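Putative NAD dependent dehydrogenase (Micromonospora echinospora, PDB 6NOR) is thought to act as an NAD-dependent oxidoreductase in the biosynthesis of the aminoglycoside antibiotic gentamicin. Local coordinates at residues A[206-211]-A[330-335]. Residues are numbered along the deposited sequence; the frame is centred on the assembly and turned at random.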
loop_
_atom_site.group_PDB
_atom_site.type_symbol
_atom_site.label_atom_id
_atom_site.label_comp_id
_atom_site.label_asym_id
_atom_site.label_seq_id
_atom_site.Cartn_x
_atom_site.Cartn_y
_atom_site.Cartn_z
ATOM N N CYS A 206 -10.591 -19.332 -8.449
ATOM C CA CYS A 206 -11.416 -18.683 -9.476
ATOM C C CYS A 206 -12.866 -19.159 -9.477
ATOM O O CYS A 206 -13.781 -18.346 -9.390
ATOM C CB CYS A 206 -10.854 -18.916 -10.877
ATOM S SG CYS A 206 -9.631 -17.765 -11.453
ATOM N N ARG A 207 -13.068 -20.468 -9.630
ATOM C CA ARG A 207 -14.402 -21.087 -9.586
ATOM C C ARG A 207 -15.190 -20.621 -8.397
ATOM O O ARG A 207 -16.314 -20.171 -8.504
ATOM C CB ARG A 207 -14.315 -22.603 -9.468
ATOM C CG ARG A 207 -13.983 -23.354 -10.675
ATOM C CD ARG A 207 -14.066 -24.851 -10.357
ATOM N NE ARG A 207 -15.421 -25.396 -10.455
ATOM C CZ ARG A 207 -16.027 -26.050 -9.473
ATOM N NH1 ARG A 207 -15.422 -26.213 -8.307
ATOM N NH2 ARG A 207 -17.244 -26.529 -9.648
ATOM N N TRP A 208 -14.562 -20.787 -7.249
ATOM C CA TRP A 208 -15.172 -20.565 -5.958
ATOM C C TRP A 208 -15.578 -19.127 -5.775
ATOM O O TRP A 208 -16.690 -18.848 -5.350
ATOM C CB TRP A 208 -14.199 -20.987 -4.874
ATOM C CG TRP A 208 -14.609 -20.696 -3.474
ATOM C CD1 TRP A 208 -15.736 -21.142 -2.826
ATOM C CD2 TRP A 208 -13.861 -19.949 -2.512
ATOM N NE1 TRP A 208 -15.731 -20.698 -1.529
ATOM C CE2 TRP A 208 -14.589 -19.970 -1.310
ATOM C CE3 TRP A 208 -12.645 -19.258 -2.555
ATOM C CZ2 TRP A 208 -14.143 -19.325 -0.161
ATOM C CZ3 TRP A 208 -12.202 -18.618 -1.408
ATOM C CH2 TRP A 208 -12.951 -18.652 -0.234
ATOM N N MET A 209 -14.687 -18.209 -6.121
ATOM C CA MET A 209 -15.009 -16.791 -5.973
ATOM C C MET A 209 -16.247 -16.441 -6.788
ATOM O O MET A 209 -16.993 -15.562 -6.410
ATOM C CB MET A 209 -13.827 -15.914 -6.380
ATOM C CG MET A 209 -12.702 -15.915 -5.351
ATOM S SD MET A 209 -13.164 -15.219 -3.740
ATOM C CE MET A 209 -11.665 -15.537 -2.851
ATOM N N LEU A 210 -16.494 -17.171 -7.875
ATOM C CA LEU A 210 -17.655 -16.871 -8.715
ATOM C C LEU A 210 -18.936 -17.605 -8.337
ATOM O O LEU A 210 -19.973 -17.383 -8.954
ATOM C CB LEU A 210 -17.348 -17.170 -10.176
ATOM C CG LEU A 210 -16.452 -16.187 -10.913
ATOM C CD1 LEU A 210 -16.578 -16.411 -12.398
ATOM C CD2 LEU A 210 -16.804 -14.779 -10.553
ATOM N N GLY A 211 -18.864 -18.486 -7.348
ATOM C CA GLY A 211 -20.021 -19.267 -6.945
ATOM C C GLY A 211 -20.088 -20.589 -7.679
ATOM O O GLY A 211 -21.166 -21.097 -7.959
ATOM N N MET A 330 -19.038 -31.657 3.869
ATOM C CA MET A 330 -18.032 -30.653 3.556
ATOM C C MET A 330 -18.509 -29.631 2.533
ATOM O O MET A 330 -19.351 -29.910 1.689
ATOM C CB MET A 330 -16.744 -31.317 3.078
ATOM C CG MET A 330 -15.916 -31.880 4.219
ATOM S SD MET A 330 -14.580 -32.891 3.645
ATOM C CE MET A 330 -13.404 -31.632 3.248
ATOM N N THR A 331 -17.965 -28.431 2.655
ATOM C CA THR A 331 -18.210 -27.356 1.714
ATOM C C THR A 331 -17.630 -27.679 0.344
ATOM O O THR A 331 -18.257 -27.468 -0.680
ATOM C CB THR A 331 -17.593 -26.067 2.226
ATOM O OG1 THR A 331 -18.113 -25.781 3.531
ATOM C CG2 THR A 331 -17.850 -24.913 1.246
ATOM N N HIS A 332 -16.419 -28.209 0.353
ATOM C CA HIS A 332 -15.714 -28.548 -0.862
ATOM C C HIS A 332 -15.583 -30.064 -1.019
ATOM O O HIS A 332 -15.024 -30.750 -0.174
ATOM C CB HIS A 332 -14.366 -27.839 -0.862
ATOM C CG HIS A 332 -14.485 -26.376 -0.581
ATOM N ND1 HIS A 332 -14.872 -25.466 -1.540
ATOM C CD2 HIS A 332 -14.295 -25.665 0.559
ATOM C CE1 HIS A 332 -14.915 -24.260 -1.009
ATOM N NE2 HIS A 332 -14.571 -24.351 0.261
ATOM N N THR A 333 -16.127 -30.572 -2.113
ATOM C CA THR A 333 -16.354 -32.002 -2.288
ATOM C C THR A 333 -15.553 -32.549 -3.456
ATOM O O THR A 333 -14.939 -31.783 -4.194
ATOM C CB THR A 333 -17.835 -32.277 -2.534
ATOM O OG1 THR A 333 -18.210 -31.681 -3.780
ATOM C CG2 THR A 333 -18.673 -31.689 -1.408
ATOM N N PRO A 334 -15.547 -33.879 -3.629
ATOM C CA PRO A 334 -14.870 -34.450 -4.798
ATOM C C PRO A 334 -15.368 -33.930 -6.146
ATOM O O PRO A 334 -14.601 -33.935 -7.088
ATOM C CB PRO A 334 -15.160 -35.942 -4.650
ATOM C CG PRO A 334 -15.179 -36.136 -3.160
ATOM C CD PRO A 334 -15.889 -34.927 -2.638
ATOM N N ASP A 335 -16.617 -33.500 -6.242
ATOM C CA ASP A 335 -17.101 -32.836 -7.445
ATOM C C ASP A 335 -16.249 -31.592 -7.796
ATOM O O ASP A 335 -15.970 -31.330 -8.960
ATOM C CB ASP A 335 -18.564 -32.423 -7.272
ATOM C CG ASP A 335 -19.508 -33.617 -7.188
ATOM O OD1 ASP A 335 -19.321 -34.583 -7.961
ATOM O OD2 ASP A 335 -20.432 -33.598 -6.340
#
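Trp-208 and His-332 meet in a T-shaped (edge-to-face) stack, and this aromatic pair makes the only close approach between the two segments. It joins the last turn of helix 199-209, in the C-terminal domain of this GFO/IDH/MocA-type enzyme, to the loop that leads into helix 334-353. The histidine presents its edge to the five-membered ring of the indole: the ring centroids lie 5.1 Å apart and the planes stand at 74°. With chi1 at 174° the indole extends away from the backbone N of Trp-208 and reaches toward the loop. Beyond the pair, Trp-208 also stacks on His-155, and His-332 makes a second edge-to-face contact with Tyr-147. Both residues are buried in packing set back from the cofactor: the side chain of His-332 is about 9 Å from that of the NAD-binding Asn-144 and about 13 Å from the NAD itself.

Polar links run alongside the stack. His-332 ND1 is hydrogen-bonded to NZ of Lys-212, just past the helix end, while NH1 of Arg-207 forms a salt bridge with Asp-336 in the first turn of helix 334-353, of which Thr-333 is the N-cap. Helix 199-209 itself closes in a Schellman motif, where Gly-211 N bonds Trp-208 O at 3.0 Å. In the stack, His-332 CE1 lies over one indole face near the CD1-NE1 bond, 3.7 Å from each of those Trp-208 atoms.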